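Local coordinates for neurotoxin (Clostridium botulinum, PDB 2QN0), which acts as the zinc-dependent protease light chain of botulinum neurotoxin type C1, probably cleaving two kinds of SNARE protein, at residues F8-P13 with I46-S51; N75-D80 with T159-N164; K95-R100 with E105-L110. One frame throughout, in Å; residues are numbered along the deposited sequence.

Contacts 1 and 2 are neighbours, their centres about 10 Å apart, where the chain leaves the adjacent inner strands 43-46 and 156-159 of the mixed sheet. They are tied directly by a probable hydrogen bond between Asp48 O and Gly160 N (2.8 Å), and helix 80-97 packs on both. Contact 1 is partly buried and joins its loops through a water and a single apolar touch; contact 2 is buried and wholly apolar across its interface. Contact 3 stands apart, its centre 21 and 25 Å from theirs. It too is buried and mostly apolar, but it pairs the end of helix 80-97 with helix 101-112, beside the helix that carries zinc ligands.

Contact 1: residues F8-P13 with I46-S51; sequences FNYSDP and IPDRFS
An inverse gamma turn centred on Pro47, after strand 43-46 of the mixed sheet, meets Tyr10, which belongs to a type I beta turn in the N-terminal loop. The evidence for the second turn is the bond from Asp12 N to Asn9 O; the first has only a weak one, from Asp48 N to Ile46 O. The backbones stay well apart, Tyr10 CA and Pro47 CA being 8.6 Å from each other, and the tyrosine spans the gap. With CG anti to the backbone N (chi1 -173°), its ring is carried out to the proline, and Tyr10 CD1 rests 4.3 Å from Pro47 CG.

The polar link is indirect. The carboxylate of Asp48 approaches the phenol, yet a water sits between them, in the plane of the ring at its edge. Tyr10 OH donates to this water at 2.7 Å, and the water donates in turn to Asp48 OD1 at 2.8 Å. That oxygen also forms a salt bridge with Lys83 of helix 80-97, a positive charge that would help keep the carboxylate ionised. Within the N-terminal turn, Asp12 grips Asn9 twice: Asn9 N approaches Asp12 OD2 from above the carboxylate plane at 3.0 Å, while Asn9 ND2 reaches Asp12 OD1 on its syn side at 3.2 Å, with an N-H...O angle of 156°.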
# COMPACT_ATOMS: atom_id res chain seq x y z
N PHE A 8 -13.50 -12.66 -7.35
CA PHE A 8 -13.32 -13.94 -6.67
C PHE A 8 -14.28 -14.17 -5.52
O PHE A 8 -14.85 -13.23 -4.97
CB PHE A 8 -11.92 -14.04 -6.07
CG PHE A 8 -10.80 -13.89 -7.05
CD1 PHE A 8 -10.48 -14.93 -7.92
CD2 PHE A 8 -10.03 -12.73 -7.06
CE1 PHE A 8 -9.40 -14.81 -8.79
CE2 PHE A 8 -8.95 -12.61 -7.93
CZ PHE A 8 -8.63 -13.65 -8.80
N ASN A 9 -14.40 -15.45 -5.16
CA ASN A 9 -15.16 -15.91 -4.01
C ASN A 9 -14.01 -16.60 -3.31
O ASN A 9 -13.18 -17.23 -3.97
CB ASN A 9 -16.21 -16.96 -4.38
CG ASN A 9 -17.36 -16.38 -5.18
OD1 ASN A 9 -18.06 -15.48 -4.72
ND2 ASN A 9 -17.56 -16.91 -6.38
N TYR A 10 -13.92 -16.48 -1.99
CA TYR A 10 -12.81 -17.11 -1.28
C TYR A 10 -12.76 -18.61 -1.56
O TYR A 10 -11.69 -19.21 -1.60
CB TYR A 10 -12.93 -16.88 0.22
CG TYR A 10 -11.73 -17.37 0.99
CD1 TYR A 10 -10.50 -16.71 0.88
CD2 TYR A 10 -11.80 -18.51 1.79
CE1 TYR A 10 -9.37 -17.18 1.55
CE2 TYR A 10 -10.67 -18.98 2.47
CZ TYR A 10 -9.46 -18.31 2.34
OH TYR A 10 -8.35 -18.78 2.99
N SER A 11 -13.93 -19.21 -1.76
CA SER A 11 -14.04 -20.65 -2.01
C SER A 11 -13.64 -21.10 -3.42
O SER A 11 -13.53 -22.30 -3.67
CB SER A 11 -15.47 -21.12 -1.73
OG SER A 11 -16.39 -20.43 -2.56
N ASP A 12 -13.43 -20.16 -4.34
CA ASP A 12 -13.06 -20.53 -5.70
C ASP A 12 -11.83 -21.43 -5.70
O ASP A 12 -10.88 -21.20 -4.96
CB ASP A 12 -12.80 -19.28 -6.56
CG ASP A 12 -14.07 -18.52 -6.87
OD1 ASP A 12 -15.18 -19.07 -6.65
OD2 ASP A 12 -13.98 -17.37 -7.36
N PRO A 13 -11.83 -22.47 -6.56
CA PRO A 13 -10.74 -23.43 -6.67
C PRO A 13 -9.42 -22.86 -7.18
O PRO A 13 -9.40 -21.92 -7.97
CB PRO A 13 -11.29 -24.47 -7.66
CG PRO A 13 -12.78 -24.31 -7.56
CD PRO A 13 -12.94 -22.83 -7.46
N ILE A 46 -3.96 -11.68 0.04
CA ILE A 46 -4.07 -12.84 0.93
C ILE A 46 -4.95 -12.28 2.05
O ILE A 46 -4.47 -11.52 2.89
CB ILE A 46 -2.71 -13.27 1.49
CG1 ILE A 46 -1.78 -13.68 0.35
CG2 ILE A 46 -2.90 -14.44 2.46
CD1 ILE A 46 -0.38 -14.07 0.81
N PRO A 47 -6.24 -12.64 2.05
CA PRO A 47 -7.24 -12.19 3.03
C PRO A 47 -7.08 -12.74 4.45
O PRO A 47 -8.06 -13.15 5.06
CB PRO A 47 -8.57 -12.62 2.41
CG PRO A 47 -8.24 -13.01 0.99
CD PRO A 47 -6.86 -13.57 1.09
N ASP A 48 -5.85 -12.73 4.97
CA ASP A 48 -5.59 -13.24 6.32
C ASP A 48 -4.98 -12.16 7.21
O ASP A 48 -4.44 -11.17 6.72
CB ASP A 48 -4.57 -14.39 6.29
CG ASP A 48 -5.01 -15.56 5.45
OD1 ASP A 48 -6.19 -15.63 5.05
OD2 ASP A 48 -4.15 -16.43 5.19
N ARG A 49 -5.05 -12.36 8.52
CA ARG A 49 -4.43 -11.43 9.45
C ARG A 49 -2.93 -11.68 9.26
O ARG A 49 -2.53 -12.80 8.92
CB ARG A 49 -4.85 -11.73 10.90
CG ARG A 49 -6.33 -11.45 11.18
CD ARG A 49 -6.68 -9.97 10.98
NE ARG A 49 -6.11 -9.12 12.03
CZ ARG A 49 -6.63 -8.99 13.25
NH1 ARG A 49 -7.73 -9.66 13.58
NH2 ARG A 49 -6.05 -8.19 14.14
N PHE A 50 -2.12 -10.65 9.47
CA PHE A 50 -0.67 -10.74 9.26
C PHE A 50 0.12 -10.23 10.46
O PHE A 50 -0.27 -9.25 11.08
CB PHE A 50 -0.31 -9.92 8.01
CG PHE A 50 1.15 -9.97 7.62
CD1 PHE A 50 1.66 -11.04 6.90
CD2 PHE A 50 2.00 -8.92 7.95
CE1 PHE A 50 3.00 -11.07 6.49
CE2 PHE A 50 3.34 -8.93 7.55
CZ PHE A 50 3.84 -10.01 6.82
N SER A 51 1.23 -10.88 10.77
CA SER A 51 2.06 -10.44 11.88
C SER A 51 3.53 -10.74 11.64
O SER A 51 3.87 -11.69 10.92
CB SER A 51 1.62 -11.09 13.19
OG SER A 51 2.45 -10.66 14.26
O HOH W 1 -6.20 -17.19 2.74

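Contact 2: residues N75-D80 with T159-N164; sequences NYLSTD and TGPREN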
# COMPACT_ATOMS: atom_id res chain seq x y z
N ASN A 75 -10.69 -12.16 16.62
CA ASN A 75 -11.52 -12.98 15.76
C ASN A 75 -11.81 -12.37 14.38
O ASN A 75 -12.43 -13.02 13.54
CB ASN A 75 -12.85 -13.30 16.46
CG ASN A 75 -12.63 -13.98 17.80
OD1 ASN A 75 -11.90 -14.97 17.89
ND2 ASN A 75 -13.27 -13.46 18.84
N TYR A 76 -11.36 -11.14 14.15
CA TYR A 76 -11.59 -10.52 12.85
C TYR A 76 -10.78 -11.26 11.78
O TYR A 76 -9.57 -11.44 11.92
CB TYR A 76 -11.18 -9.04 12.88
CG TYR A 76 -11.33 -8.36 11.54
CD1 TYR A 76 -12.55 -8.33 10.88
CD2 TYR A 76 -10.23 -7.77 10.92
CE1 TYR A 76 -12.69 -7.72 9.64
CE2 TYR A 76 -10.35 -7.16 9.67
CZ TYR A 76 -11.58 -7.14 9.04
OH TYR A 76 -11.70 -6.55 7.80
N LEU A 77 -11.47 -11.70 10.73
CA LEU A 77 -10.87 -12.45 9.62
C LEU A 77 -10.48 -13.87 9.99
O LEU A 77 -9.66 -14.49 9.31
CB LEU A 77 -9.63 -11.73 9.07
CG LEU A 77 -9.84 -10.52 8.17
CD1 LEU A 77 -8.50 -10.13 7.53
CD2 LEU A 77 -10.86 -10.85 7.09
N SER A 78 -11.08 -14.41 11.05
CA SER A 78 -10.76 -15.77 11.48
C SER A 78 -11.48 -16.83 10.66
O SER A 78 -10.93 -17.90 10.42
CB SER A 78 -11.09 -15.95 12.96
OG SER A 78 -12.46 -15.71 13.22
N THR A 79 -12.71 -16.54 10.24
CA THR A 79 -13.49 -17.50 9.48
C THR A 79 -13.40 -17.28 7.97
O THR A 79 -13.05 -16.19 7.51
CB THR A 79 -14.98 -17.43 9.87
OG1 THR A 79 -15.50 -16.15 9.51
CG2 THR A 79 -15.15 -17.64 11.36
N ASP A 80 -13.71 -18.33 7.21
CA ASP A 80 -13.67 -18.24 5.75
C ASP A 80 -14.70 -17.23 5.28
O ASP A 80 -14.50 -16.55 4.27
CB ASP A 80 -13.96 -19.61 5.13
CG ASP A 80 -12.75 -20.52 5.13
OD1 ASP A 80 -11.75 -20.20 5.82
OD2 ASP A 80 -12.79 -21.57 4.45
N THR A 159 -2.70 -7.77 2.50
CA THR A 159 -3.17 -8.73 3.50
C THR A 159 -4.11 -8.02 4.45
O THR A 159 -4.30 -6.80 4.37
CB THR A 159 -2.02 -9.28 4.38
OG1 THR A 159 -1.60 -8.28 5.32
CG2 THR A 159 -0.83 -9.70 3.53
N GLY A 160 -4.72 -8.80 5.34
CA GLY A 160 -5.60 -8.22 6.33
C GLY A 160 -4.72 -7.51 7.35
O GLY A 160 -3.49 -7.60 7.28
N PRO A 161 -5.32 -6.82 8.33
CA PRO A 161 -4.59 -6.09 9.36
C PRO A 161 -3.66 -6.91 10.24
O PRO A 161 -3.79 -8.14 10.35
CB PRO A 161 -5.71 -5.46 10.20
CG PRO A 161 -6.87 -5.41 9.28
CD PRO A 161 -6.77 -6.71 8.53
N ARG A 162 -2.73 -6.22 10.87
CA ARG A 162 -1.81 -6.85 11.80
C ARG A 162 -2.54 -6.76 13.14
O ARG A 162 -3.77 -6.75 13.17
CB ARG A 162 -0.49 -6.09 11.86
CG ARG A 162 0.27 -6.03 10.53
CD ARG A 162 1.72 -5.65 10.76
NE ARG A 162 2.49 -5.47 9.53
CZ ARG A 162 3.81 -5.35 9.50
NH1 ARG A 162 4.51 -5.38 10.63
NH2 ARG A 162 4.44 -5.18 8.35
N GLU A 163 -1.80 -6.67 14.24
CA GLU A 163 -2.41 -6.59 15.57
C GLU A 163 -3.43 -5.45 15.71
O GLU A 163 -4.57 -5.69 16.11
CB GLU A 163 -1.34 -6.46 16.65
CG GLU A 163 -0.54 -7.75 16.91
CD GLU A 163 0.56 -8.00 15.89
OE1 GLU A 163 0.70 -7.21 14.93
OE2 GLU A 163 1.30 -9.00 16.05
N ASN A 164 -3.02 -4.23 15.39
CA ASN A 164 -3.92 -3.07 15.49
C ASN A 164 -4.68 -2.91 14.18
O ASN A 164 -4.12 -2.50 13.17
CB ASN A 164 -3.11 -1.80 15.80
CG ASN A 164 -4.00 -0.60 16.07
OD1 ASN A 164 -5.21 -0.64 15.85
ND2 ASN A 164 -3.39 0.49 16.54
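Tyr76 and Leu77 lean together on Gly160 and Pro161, and the tyrosine can be traced outward. Its CB points toward the 159-164 loop, and a chi1 of 177° sets the ring opposite the backbone N, beside the carbonyl carbon, so that it is carried out until its edge meets Pro161. One face carries the neighbouring leucine: Leu77 CG lies 3.7 Å above the ring plane, displaced toward the rim. Farther out, Tyr76 CE2 presents the ring edge to the proline, 3.8 Å from Pro161 CD and 3.9 Å from Pro161 CG. Both carbons lie near the ring plane, so this is an edge contact, and the two side chains cross at about a right angle. At the tip, Tyr76 OH hydrogen-bonds Ser195 OG.

Leu77 completes the apolar cluster with one branch, its CD1 lying 3.7 Å from Gly160 CA and 4.0 Å from Pro161 CD. No hydrogen bond joins the segments directly, but Arg49 spans them, donating to Tyr76 O through NH1 and to Pro161 O through NE. The glycine carbonyl is held locally: Thr159 OG1 donates to Gly160 O at 2.8 Å, in the carbonyl plane and on a lone pair.

Leu77 has the positive backbone angles (phi 72°, psi 21°) expected of the third position of a type II turn. Asn75 O receives both Ser78 N and Ser78 OG from the same face of its plane. This is a type II beta turn, Asn75 to Ser78, leading into helix 80-97, whose N-cap is Thr79.

Contact 3: residues K95-R100 with E105-L110; sequences KRINSR and ELIYRL
The backbones of the end of helix 80-97 and of helix 101-112 are joined by a type I beta turn from Ile97 to Arg100, the N-cap of the second helix, and come closest at Asn98 CA and Ile107 CA, 7.2 Å apart. Across this gap Ile107 does most of the reaching. Its CG1 branch is anti to the carbonyl carbon (chi1 -64°) and ends in CD1, which lies against two residues at once: Ile107 CD1 is 3.8 Å from Ile97 CG2 and also 3.8 Å from Asn98 CB. The asparagine crosses the isoleucine at about a right angle, and its amide nitrogen is engaged elsewhere, Asn98 ND2 donating to Ile3 O.

This helix pair packs on the core of the metalloprotease fold: Ile97 touches Met228 and Leu106 touches Met235, both on helix 223-238, which bears the zinc ligands His229 and His233. Just before the turn, Arg96 O accepts from Ser99 N and, on a lone pair in the carbonyl plane, from Ser99 OG at 2.6 Å. Away from the interface, Arg109 NE meets the anti lone pair of Glu105 OE2 in a nearly straight salt bridge of 2.6 Å (N-H...O 170°), the oxygen lying close to the guanidinium plane.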
# COMPACT_ATOMS: atom_id res chain seq x y z
N LYS A 95 -11.77 -1.59 -7.99
CA LYS A 95 -12.60 -1.19 -9.12
C LYS A 95 -12.90 0.31 -9.04
O LYS A 95 -12.91 1.01 -10.05
CB LYS A 95 -13.91 -1.99 -9.13
CG LYS A 95 -13.74 -3.47 -9.47
CD LYS A 95 -15.10 -4.17 -9.42
CE LYS A 95 -14.99 -5.65 -9.71
NZ LYS A 95 -16.34 -6.29 -9.63
N ARG A 96 -13.15 0.80 -7.83
CA ARG A 96 -13.45 2.22 -7.66
C ARG A 96 -12.19 3.04 -7.93
O ARG A 96 -12.25 4.09 -8.57
CB ARG A 96 -13.98 2.50 -6.24
CG ARG A 96 -14.32 3.96 -5.98
CD ARG A 96 -15.30 4.09 -4.82
NE ARG A 96 -15.27 5.40 -4.17
CZ ARG A 96 -15.56 6.55 -4.78
NH1 ARG A 96 -15.90 6.58 -6.06
NH2 ARG A 96 -15.51 7.69 -4.08
N ILE A 97 -11.05 2.56 -7.46
CA ILE A 97 -9.80 3.26 -7.70
C ILE A 97 -9.57 3.32 -9.21
O ILE A 97 -9.17 4.35 -9.75
CB ILE A 97 -8.61 2.51 -7.03
CG1 ILE A 97 -8.73 2.64 -5.51
CG2 ILE A 97 -7.28 3.09 -7.51
CD1 ILE A 97 -7.75 1.76 -4.73
N ASN A 98 -9.87 2.21 -9.88
CA ASN A 98 -9.69 2.08 -11.32
C ASN A 98 -10.68 2.91 -12.15
O ASN A 98 -10.54 2.99 -13.37
CB ASN A 98 -9.81 0.60 -11.70
CG ASN A 98 -9.22 0.28 -13.06
OD1 ASN A 98 -8.17 0.81 -13.43
ND2 ASN A 98 -9.87 -0.61 -13.80
N SER A 99 -11.67 3.51 -11.50
CA SER A 99 -12.67 4.30 -12.21
C SER A 99 -12.18 5.69 -12.65
O SER A 99 -12.84 6.35 -13.45
CB SER A 99 -13.94 4.44 -11.37
OG SER A 99 -13.76 5.32 -10.27
N ARG A 100 -11.05 6.14 -12.11
CA ARG A 100 -10.48 7.44 -12.49
C ARG A 100 -9.12 7.18 -13.13
O ARG A 100 -8.42 6.23 -12.75
CB ARG A 100 -10.30 8.37 -11.28
CG ARG A 100 -11.56 8.59 -10.46
CD ARG A 100 -12.74 8.98 -11.30
NE ARG A 100 -13.99 8.92 -10.54
CZ ARG A 100 -14.43 9.88 -9.73
NH1 ARG A 100 -13.73 10.99 -9.57
NH2 ARG A 100 -15.58 9.71 -9.09
N GLU A 105 -3.75 4.43 -13.59
CA GLU A 105 -2.31 4.51 -13.79
C GLU A 105 -1.57 3.96 -12.57
O GLU A 105 -0.56 3.27 -12.70
CB GLU A 105 -1.88 5.96 -14.05
CG GLU A 105 -0.40 6.15 -14.36
CD GLU A 105 0.06 5.38 -15.59
OE1 GLU A 105 -0.73 5.27 -16.56
OE2 GLU A 105 1.21 4.90 -15.60
N LEU A 106 -2.08 4.27 -11.38
CA LEU A 106 -1.48 3.78 -10.14
C LEU A 106 -1.48 2.25 -10.14
O LEU A 106 -0.46 1.61 -9.88
CB LEU A 106 -2.27 4.30 -8.93
CG LEU A 106 -1.87 3.79 -7.54
CD1 LEU A 106 -0.44 4.24 -7.21
CD2 LEU A 106 -2.84 4.34 -6.51
N ILE A 107 -2.63 1.67 -10.46
CA ILE A 107 -2.76 0.21 -10.50
C ILE A 107 -1.89 -0.38 -11.61
O ILE A 107 -1.23 -1.41 -11.42
CB ILE A 107 -4.23 -0.20 -10.72
CG1 ILE A 107 -5.07 0.25 -9.52
CG2 ILE A 107 -4.33 -1.72 -10.89
CD1 ILE A 107 -6.58 0.08 -9.70
N TYR A 108 -1.87 0.27 -12.76
CA TYR A 108 -1.07 -0.20 -13.88
C TYR A 108 0.40 -0.30 -13.49
O TYR A 108 1.05 -1.32 -13.71
CB TYR A 108 -1.22 0.74 -15.08
CG TYR A 108 -0.30 0.38 -16.23
CD1 TYR A 108 -0.58 -0.70 -17.06
CD2 TYR A 108 0.87 1.10 -16.44
CE1 TYR A 108 0.29 -1.06 -18.09
CE2 TYR A 108 1.76 0.74 -17.46
CZ TYR A 108 1.46 -0.33 -18.28
OH TYR A 108 2.34 -0.69 -19.28
N ARG A 109 0.93 0.78 -12.92
CA ARG A 109 2.34 0.78 -12.53
C ARG A 109 2.67 -0.27 -11.49
O ARG A 109 3.62 -1.03 -11.64
CB ARG A 109 2.74 2.17 -12.04
CG ARG A 109 2.57 3.24 -13.11
CD ARG A 109 3.18 4.57 -12.69
NE ARG A 109 2.83 5.62 -13.65
CZ ARG A 109 3.37 6.83 -13.67
NH1 ARG A 109 4.29 7.17 -12.78
NH2 ARG A 109 2.97 7.72 -14.57
N LEU A 110 1.88 -0.32 -10.42
CA LEU A 110 2.13 -1.30 -9.36
C LEU A 110 1.98 -2.75 -9.82
O LEU A 110 2.65 -3.64 -9.29
CB LEU A 110 1.19 -1.05 -8.18
CG LEU A 110 1.50 0.18 -7.32
CD1 LEU A 110 0.42 0.35 -6.26
CD2 LEU A 110 2.87 0.01 -6.67